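Local coordinates for hypothetical protein XAC2396 (Xanthomonas axonopodis pv. citri, PDB 2G3W), which is of unknown function but has a compact fold built around a variation of the PD-(D/E)XK nuclease motif, at residues V42-F47 / R148-D153; A48-D53 / S99-V104; D53-G58 / P78-D83. One frame throughout, in Å; residues are numbered along the deposited sequence.

The three contacts illustrate how one helix and the chain that follows it pack inside a curved mixed sheet. Contacts 1 and 2 both use helix 37-49, its middle meeting strand 149-157 and F50, at the point where the chain leaves the helix, facing strand 101-106; contact 3 brings the next piece of chain against strand 78-84, the neighbour of 101-106. Contacts 1 and 3 are buried and apolar where the segments touch. Contact 2, though nearest the centre of the chain, is only partly buried and adds a glutamate to the apolar pair. Contacts 2 and 3 share D53, and probable backbone hydrogen bonds from V103 to W81 and D83 join their strands.

Contact 1 (V42-F47 / R148-D153); sequences VRLLAF and RGMRFD. With ACT (acetate ion), chain C.
L44 reaches from helix 37-49 toward strand 149-157 and brings one methyl, CD2, up to both the selenomethionine M150 and F152. Its CG stands anti to the backbone N (chi1 -176°), and the second torsion turns CD2 to the strand. There it lies 4.3 Å from the selenium SE of M150 and 4.2 Å from CD2 of F152, approaching the ring obliquely.

The two strand residues, which flank R151, both send their CB toward the helix. The two side chains also lie side by side, SE of M150 at the edge of the F152 ring and in its plane. A10, L27 and L29 of strands 6-16 and 21-31 also touch L44, while L12, M163 and A165 pack on F152, so the contact belongs to a larger apolar layer between helix and sheet.

At the exposed start of the segment, R148 NH2 donates a 3.1 Å hydrogen bond to O of an acetate, probably from the crystallisation liquor, that oxygen lying at the edge of the guanidinium group, in its plane. Between helix and strand no hydrogen bond forms; shape and the exclusion of water, rather than directional bonding, hold the methyl in place.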
loop_
_atom_site.group_PDB
_atom_site.type_symbol
_atom_site.label_atom_id
_atom_site.label_comp_id
_atom_site.label_asym_id
_atom_site.label_seq_id
_atom_site.Cartn_x
_atom_site.Cartn_y
_atom_site.Cartn_z
ATOM N N VAL A 42 4.028 10.531 17.758
ATOM C CA VAL A 42 4.300 9.888 16.452
ATOM C C VAL A 42 5.494 8.936 16.623
ATOM O O VAL A 42 5.472 7.814 16.070
ATOM C CB VAL A 42 4.577 10.893 15.317
ATOM C CG1 VAL A 42 5.027 10.176 14.014
ATOM C CG2 VAL A 42 3.310 11.702 14.981
ATOM N N ARG A 43 6.514 9.338 17.409
ATOM C CA ARG A 43 7.630 8.421 17.660
ATOM C C ARG A 43 7.179 7.188 18.441
ATOM O O ARG A 43 7.610 6.065 18.178
ATOM C CB ARG A 43 8.738 9.065 18.480
ATOM C CG ARG A 43 9.581 10.144 17.839
ATOM C CD ARG A 43 10.979 10.012 18.539
ATOM N NE ARG A 43 10.978 10.754 19.812
ATOM C CZ ARG A 43 11.572 10.397 20.937
ATOM N NH1 ARG A 43 12.191 9.219 21.063
ATOM N NH2 ARG A 43 11.478 11.211 21.985
ATOM N N LEU A 44 6.345 7.404 19.454
ATOM C CA LEU A 44 5.783 6.286 20.204
ATOM C C LEU A 44 4.958 5.387 19.276
ATOM O O LEU A 44 5.111 4.169 19.284
ATOM C CB LEU A 44 4.935 6.789 21.375
ATOM C CG LEU A 44 4.397 5.690 22.271
ATOM C CD1 LEU A 44 5.580 4.944 22.946
ATOM C CD2 LEU A 44 3.432 6.275 23.271
ATOM N N LEU A 45 4.076 5.984 18.483
ATOM C CA LEU A 45 3.315 5.222 17.487
ATOM C C LEU A 45 4.256 4.441 16.530
ATOM O O LEU A 45 3.962 3.287 16.166
ATOM C CB LEU A 45 2.338 6.153 16.707
ATOM C CG LEU A 45 1.575 5.534 15.532
ATOM C CD1 LEU A 45 0.668 4.411 15.930
ATOM C CD2 LEU A 45 0.806 6.613 14.765
ATOM N N ALA A 46 5.351 5.083 16.105
ATOM C CA ALA A 46 6.316 4.460 15.184
ATOM C C ALA A 46 6.943 3.225 15.796
ATOM O O ALA A 46 7.089 2.184 15.134
ATOM C CB ALA A 46 7.392 5.443 14.764
ATOM N N PHE A 47 7.319 3.339 17.065
ATOM C CA PHE A 47 7.812 2.188 17.765
ATOM C C PHE A 47 6.774 1.046 17.694
ATOM O O PHE A 47 7.111 -0.092 17.350
ATOM C CB PHE A 47 8.219 2.555 19.213
ATOM C CG PHE A 47 8.990 1.454 19.900
ATOM C CD1 PHE A 47 8.341 0.318 20.316
ATOM C CD2 PHE A 47 10.372 1.547 20.084
ATOM C CE1 PHE A 47 9.037 -0.741 20.928
ATOM C CE2 PHE A 47 11.083 0.495 20.727
ATOM C CZ PHE A 47 10.409 -0.640 21.126
ATOM N N ARG A 148 3.004 11.876 31.397
ATOM C CA ARG A 148 4.349 11.500 31.841
ATOM C C ARG A 148 4.485 9.987 31.978
ATOM O O ARG A 148 5.530 9.432 31.683
ATOM C CB ARG A 148 4.694 12.193 33.163
ATOM C CG ARG A 148 4.817 13.691 33.043
ATOM C CD ARG A 148 6.145 14.100 32.471
ATOM N NE ARG A 148 6.334 15.540 32.607
ATOM C CZ ARG A 148 7.238 16.124 33.392
ATOM N NH1 ARG A 148 7.305 17.450 33.427
ATOM N NH2 ARG A 148 8.085 15.400 34.120
ATOM N N GLY A 149 3.421 9.328 32.425
ATOM C CA GLY A 149 3.390 7.858 32.534
ATOM C C GLY A 149 2.237 7.285 31.737
ATOM O O GLY A 149 1.089 7.394 32.151
HETATM N N MSE A 150 2.526 6.665 30.596
HETATM C CA MSE A 150 1.461 6.247 29.670
HETATM C C MSE A 150 1.287 4.744 29.605
HETATM O O MSE A 150 2.250 3.992 29.762
HETATM C CB MSE A 150 1.727 6.783 28.258
HETATM C CG MSE A 150 2.089 8.253 28.253
HETATM SE SE MSE A 150 2.242 8.921 26.460
HETATM C CE MSE A 150 0.442 9.225 26.318
ATOM N N ARG A 151 0.052 4.314 29.362
ATOM C CA ARG A 151 -0.244 2.900 29.083
ATOM C C ARG A 151 -1.173 2.805 27.877
ATOM O O ARG A 151 -2.268 3.359 27.913
ATOM C CB ARG A 151 -0.883 2.223 30.297
ATOM C CG ARG A 151 0.112 1.758 31.347
ATOM C CD ARG A 151 -0.525 1.632 32.730
ATOM N NE ARG A 151 0.221 0.711 33.590
ATOM N N PHE A 152 -0.727 2.129 26.818
ATOM C CA PHE A 152 -1.522 1.956 25.603
ATOM C C PHE A 152 -1.698 0.499 25.193
ATOM O O PHE A 152 -0.745 -0.298 25.228
ATOM C CB PHE A 152 -0.909 2.723 24.418
ATOM C CG PHE A 152 -1.166 4.200 24.454
ATOM C CD1 PHE A 152 -2.349 4.735 23.930
ATOM C CD2 PHE A 152 -0.229 5.062 25.010
ATOM C CE1 PHE A 152 -2.586 6.105 23.979
ATOM C CE2 PHE A 152 -0.466 6.424 25.073
ATOM C CZ PHE A 152 -1.641 6.950 24.552
ATOM N N ASP A 153 -2.936 0.160 24.815
ATOM C CA ASP A 153 -3.189 -0.960 23.928
ATOM C C ASP A 153 -3.068 -0.424 22.540
ATOM O O ASP A 153 -3.667 0.611 22.218
ATOM C CB ASP A 153 -4.602 -1.501 24.127
ATOM C CG ASP A 153 -4.786 -2.138 25.482
ATOM O OD1 ASP A 153 -3.919 -2.933 25.900
ATOM O OD2 ASP A 153 -5.798 -1.840 26.136
HETATM C C ACT C . 8.276 11.297 34.685
HETATM O O ACT C . 8.736 12.380 34.209
HETATM O OXT ACT C . 7.794 11.351 35.843
HETATM C CH3 ACT C . 8.266 10.006 33.907
#

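Contact 2 (A48-D53 / S99-V104)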
loop_
_atom_site.group_PDB
_atom_site.type_symbol
_atom_site.label_atom_id
_atom_site.label_comp_id
_atom_site.label_asym_id
_atom_site.label_seq_id
_atom_site.Cartn_x
_atom_site.Cartn_y
_atom_site.Cartn_z
ATOM N N ALA A 48 5.508 1.355 17.965
ATOM C CA ALA A 48 4.461 0.342 17.945
ATOM C C ALA A 48 4.239 -0.265 16.568
ATOM O O ALA A 48 3.936 -1.473 16.464
ATOM C CB ALA A 48 3.159 0.903 18.505
ATOM N N LEU A 49 4.369 0.540 15.513
ATOM C CA LEU A 49 4.218 0.020 14.143
ATOM C C LEU A 49 5.337 -0.965 13.749
ATOM O O LEU A 49 5.122 -1.866 12.948
ATOM C CB LEU A 49 4.091 1.152 13.111
ATOM C CG LEU A 49 2.875 2.091 13.268
ATOM C CD1 LEU A 49 2.855 3.169 12.167
ATOM C CD2 LEU A 49 1.586 1.272 13.278
ATOM N N PHE A 50 6.510 -0.797 14.345
ATOM C CA PHE A 50 7.702 -1.537 13.948
ATOM C C PHE A 50 8.335 -2.341 15.084
ATOM O O PHE A 50 9.492 -2.735 14.985
ATOM C CB PHE A 50 8.723 -0.557 13.342
ATOM C CG PHE A 50 8.282 -0.014 12.027
ATOM C CD1 PHE A 50 8.397 -0.791 10.877
ATOM C CD2 PHE A 50 7.645 1.220 11.949
ATOM C CE1 PHE A 50 7.931 -0.344 9.695
ATOM C CE2 PHE A 50 7.178 1.679 10.760
ATOM C CZ PHE A 50 7.329 0.902 9.619
ATOM N N ALA A 51 7.564 -2.590 16.149
ATOM C CA ALA A 51 8.098 -2.971 17.440
ATOM C C ALA A 51 8.827 -4.298 17.402
ATOM O O ALA A 51 8.350 -5.283 16.813
ATOM C CB ALA A 51 6.996 -2.998 18.500
ATOM N N ASP A 52 9.964 -4.305 18.087
ATOM C CA ASP A 52 10.905 -5.394 18.068
ATOM C C ASP A 52 11.581 -5.388 19.419
ATOM O O ASP A 52 11.659 -4.340 20.059
ATOM C CB ASP A 52 11.956 -5.073 17.019
ATOM C CG ASP A 52 12.717 -6.274 16.581
ATOM O OD1 ASP A 52 13.849 -6.455 17.062
ATOM O OD2 ASP A 52 12.184 -7.034 15.749
ATOM N N ASP A 53 12.102 -6.541 19.841
ATOM C CA ASP A 53 12.908 -6.606 21.053
ATOM C C ASP A 53 14.128 -5.677 20.952
ATOM O O ASP A 53 14.652 -5.219 21.972
ATOM C CB ASP A 53 13.324 -8.054 21.356
ATOM N N SER A 99 21.230 1.638 5.556
ATOM C CA SER A 99 20.432 0.661 6.295
ATOM C C SER A 99 19.761 -0.302 5.330
ATOM O O SER A 99 19.508 0.045 4.171
ATOM C CB SER A 99 19.418 1.406 7.218
ATOM O OG SER A 99 18.383 0.574 7.756
ATOM N N ARG A 100 19.492 -1.513 5.809
ATOM C CA ARG A 100 18.846 -2.564 5.024
ATOM C C ARG A 100 17.466 -2.096 4.545
ATOM O O ARG A 100 17.109 -2.277 3.380
ATOM C CB ARG A 100 18.729 -3.846 5.864
ATOM C CG ARG A 100 18.437 -5.157 5.103
ATOM C CD ARG A 100 17.967 -6.317 6.073
ATOM N NE ARG A 100 16.993 -5.818 7.064
ATOM C CZ ARG A 100 15.741 -5.424 6.789
ATOM N NH1 ARG A 100 15.268 -5.521 5.543
ATOM N NH2 ARG A 100 14.958 -4.944 7.764
ATOM N N GLU A 101 16.710 -1.502 5.463
ATOM C CA GLU A 101 15.430 -0.885 5.157
ATOM C C GLU A 101 15.421 0.512 5.770
ATOM O O GLU A 101 15.854 0.686 6.900
ATOM C CB GLU A 101 14.253 -1.706 5.720
ATOM C CG GLU A 101 12.851 -1.092 5.322
ATOM C CD GLU A 101 11.623 -1.884 5.855
ATOM O OE1 GLU A 101 11.630 -3.127 5.858
ATOM O OE2 GLU A 101 10.624 -1.248 6.248
ATOM N N ALA A 102 14.955 1.502 4.998
ATOM C CA ALA A 102 14.786 2.857 5.485
ATOM C C ALA A 102 13.308 3.134 5.476
ATOM O O ALA A 102 12.594 2.647 4.578
ATOM C CB ALA A 102 15.528 3.853 4.587
ATOM N N VAL A 103 12.841 3.881 6.472
ATOM C CA VAL A 103 11.426 4.277 6.571
ATOM C C VAL A 103 11.334 5.781 6.810
ATOM O O VAL A 103 12.029 6.325 7.674
ATOM C CB VAL A 103 10.726 3.524 7.752
ATOM C CG1 VAL A 103 9.181 3.778 7.801
ATOM C CG2 VAL A 103 11.046 1.987 7.685
ATOM N N VAL A 104 10.472 6.446 6.052
ATOM C CA VAL A 104 10.092 7.810 6.316
ATOM C C VAL A 104 8.627 7.774 6.760
ATOM O O VAL A 104 7.793 7.189 6.086
ATOM C CB VAL A 104 10.228 8.642 5.020
ATOM C CG1 VAL A 104 9.657 10.090 5.201
ATOM C CG2 VAL A 104 11.640 8.686 4.614
#
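F50 and V103 approach each other from opposite directions, the phenylalanine from just beyond helix 37-49 and the valine from strand 101-106. The strand lies in the mixed sheet of a compact fold built around a variation of the PD-(D/E)XK nuclease motif, with parallel neighbours 78-84 and 129-133, and the aromatic ring reaches toward the sheet as the chain leaves helical geometry.

F50 is the first residue to depart from helical backbone angles, and its CB points toward the strand. With CG placed beside the backbone N and anti to the carbonyl carbon (chi1 -69°), the ring is carried outward from the chain. CB and CG carry the ring, and the side chain also packs on L55, before the outer atoms meet the strand. There the ring divides its neighbours: CE1 comes 4.5 Å from OE2 of E101, a loose approach, whereas CE2 lies 4.1 Å from CG1 of V103. The far atom of the ring, CZ, makes the closest approach, 3.9 Å to the same CG1. Both partners meet the ring obliquely.

V103 presents CG1 because that branch stands anti to its backbone N. The polar end of E101 has a stronger partner than the ring: OE2 forms a salt bridge with NE of R130, a residue of strand 129-133 that also packs on F50 and V103. Just before the strand, S99 OG donates a 2.7 Å hydrogen bond to O of E101, arriving from above the carbonyl plane.

Contact 3 (D53-G58 / P78-D83)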
loop_
_atom_site.group_PDB
_atom_site.type_symbol
_atom_site.label_atom_id
_atom_site.label_comp_id
_atom_site.label_asym_id
_atom_site.label_seq_id
_atom_site.Cartn_x
_atom_site.Cartn_y
_atom_site.Cartn_z
ATOM N N ASP A 53 12.102 -6.541 19.841
ATOM C CA ASP A 53 12.908 -6.606 21.053
ATOM C C ASP A 53 14.128 -5.677 20.952
ATOM O O ASP A 53 14.652 -5.219 21.972
ATOM C CB ASP A 53 13.324 -8.054 21.356
ATOM N N ARG A 54 14.530 -5.366 19.714
ATOM C CA ARG A 54 15.804 -4.690 19.437
ATOM C C ARG A 54 15.653 -3.272 18.869
ATOM O O ARG A 54 16.637 -2.541 18.720
ATOM C CB ARG A 54 16.678 -5.560 18.528
ATOM C CG ARG A 54 16.938 -6.926 19.123
ATOM C CD ARG A 54 18.053 -7.680 18.429
ATOM N NE ARG A 54 19.390 -7.141 18.696
ATOM C CZ ARG A 54 20.155 -6.561 17.774
ATOM N NH1 ARG A 54 19.717 -6.440 16.512
ATOM N NH2 ARG A 54 21.363 -6.111 18.107
ATOM N N LEU A 55 14.418 -2.877 18.588
ATOM C CA LEU A 55 14.151 -1.512 18.174
ATOM C C LEU A 55 14.554 -0.593 19.318
ATOM O O LEU A 55 14.217 -0.856 20.487
ATOM C CB LEU A 55 12.667 -1.327 17.820
ATOM C CG LEU A 55 12.230 -0.021 17.126
ATOM C CD1 LEU A 55 13.081 0.216 15.863
ATOM C CD2 LEU A 55 10.781 -0.084 16.726
ATOM N N GLU A 56 15.289 0.467 18.987
ATOM C CA GLU A 56 15.622 1.506 19.957
ATOM C C GLU A 56 15.353 2.897 19.388
ATOM O O GLU A 56 15.458 3.109 18.182
ATOM C CB GLU A 56 17.084 1.402 20.394
ATOM C CG GLU A 56 17.322 0.209 21.310
ATOM C CD GLU A 56 18.765 -0.204 21.396
ATOM O OE1 GLU A 56 19.629 0.489 20.808
ATOM O OE2 GLU A 56 19.026 -1.240 22.058
ATOM N N PHE A 57 15.016 3.833 20.269
ATOM C CA PHE A 57 14.995 5.256 19.906
ATOM C C PHE A 57 16.419 5.753 19.703
ATOM O O PHE A 57 17.305 5.443 20.505
ATOM C CB PHE A 57 14.272 6.081 20.993
ATOM C CG PHE A 57 12.807 5.694 21.171
ATOM C CD1 PHE A 57 11.878 5.958 20.171
ATOM C CD2 PHE A 57 12.366 5.056 22.339
ATOM C CE1 PHE A 57 10.522 5.595 20.312
ATOM C CE2 PHE A 57 11.013 4.690 22.496
ATOM C CZ PHE A 57 10.092 4.947 21.478
ATOM N N GLY A 58 16.649 6.493 18.622
ATOM C CA GLY A 58 17.929 7.159 18.399
ATOM C C GLY A 58 17.807 8.570 18.952
ATOM O O GLY A 58 16.721 8.977 19.371
ATOM N N PRO A 78 22.878 -0.793 10.797
ATOM C CA PRO A 78 21.427 -0.643 10.815
ATOM C C PRO A 78 20.673 -1.622 9.916
ATOM O O PRO A 78 20.955 -1.717 8.701
ATOM C CB PRO A 78 21.226 0.805 10.346
ATOM C CG PRO A 78 22.473 1.487 10.704
ATOM C CD PRO A 78 23.523 0.467 10.385
ATOM N N ASP A 79 19.733 -2.349 10.522
ATOM C CA ASP A 79 18.753 -3.167 9.788
ATOM C C ASP A 79 17.537 -2.350 9.383
ATOM O O ASP A 79 16.946 -2.549 8.308
ATOM C CB ASP A 79 18.295 -4.371 10.634
ATOM C CG ASP A 79 19.105 -5.594 10.381
ATOM O OD1 ASP A 79 19.659 -5.709 9.261
ATOM O OD2 ASP A 79 19.212 -6.456 11.302
ATOM N N LEU A 80 17.161 -1.426 10.252
ATOM C CA LEU A 80 15.984 -0.620 10.046
ATOM C C LEU A 80 16.278 0.764 10.582
ATOM O O LEU A 80 16.745 0.901 11.711
ATOM C CB LEU A 80 14.782 -1.207 10.795
ATOM C CG LEU A 80 13.419 -0.507 10.588
ATOM C CD1 LEU A 80 12.872 -0.745 9.196
ATOM C CD2 LEU A 80 12.443 -1.014 11.654
ATOM N N TRP A 81 15.983 1.768 9.768
ATOM C CA TRP A 81 16.294 3.161 10.051
ATOM C C TRP A 81 15.033 3.935 9.798
ATOM O O TRP A 81 14.550 3.959 8.675
ATOM C CB TRP A 81 17.385 3.626 9.087
ATOM C CG TRP A 81 17.800 5.071 9.130
ATOM C CD1 TRP A 81 17.053 6.166 8.789
ATOM C CD2 TRP A 81 19.094 5.560 9.463
ATOM N NE1 TRP A 81 17.794 7.319 8.921
ATOM C CE2 TRP A 81 19.057 6.969 9.333
ATOM C CE3 TRP A 81 20.290 4.942 9.872
ATOM C CZ2 TRP A 81 20.167 7.779 9.601
ATOM C CZ3 TRP A 81 21.399 5.746 10.140
ATOM C CH2 TRP A 81 21.325 7.159 10.010
ATOM N N ILE A 82 14.481 4.545 10.854
ATOM C CA ILE A 82 13.202 5.275 10.755
ATOM C C ILE A 82 13.360 6.779 11.019
ATOM O O ILE A 82 13.849 7.162 12.087
ATOM C CB ILE A 82 12.133 4.678 11.747
ATOM C CG1 ILE A 82 11.999 3.138 11.609
ATOM C CG2 ILE A 82 10.773 5.400 11.545
ATOM C CD1 ILE A 82 11.182 2.435 12.703
ATOM N N ASP A 83 12.976 7.626 10.052
ATOM C CA ASP A 83 13.022 9.082 10.196
ATOM C C ASP A 83 11.609 9.659 10.122
ATOM O O ASP A 83 10.811 9.261 9.248
ATOM C CB ASP A 83 13.884 9.763 9.103
ATOM C CG ASP A 83 15.385 9.765 9.430
ATOM O OD1 ASP A 83 15.764 9.759 10.599
ATOM O OD2 ASP A 83 16.196 9.720 8.506
#
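L55 lies across from L80 and I82, and the three side chains meet through single methyls. The CB of L55 leaves the backbone alongside strand 78-84 rather than at it; a chi1 of -169° extends CG away from the backbone N, and the branch swings round until CD1 is 4.3 Å from CD1 of I82 and 4.4 Å from CD2 of L80. Those two residues point their CB bonds toward segment 53-58, and their own methyls touch, L80 CD2 being 3.8 Å from I82 CD1, so CD1 of L55 rests against a pair already in contact.

In the mixed sheet, strand 69-72 runs between strands 56-57 and 78-84, so L55 makes its contact across an intervening strand. A classic beta bulge, in which D79 and L80 both face R71, interrupts strand 78-84 where the chain turns a corner at D79.

W81, between the two aliphatic residues, sends its CB away from segment 53-58, and its side chain packs on R91, A95 and R98 of helix 89-98. Its NE1 donates a 2.9 Å bond to OD2 of D83, which lies in the indole plane, while the nitrogen sits well above the carboxylate plane. The same oxygen also takes a salt bridge from NE of R91.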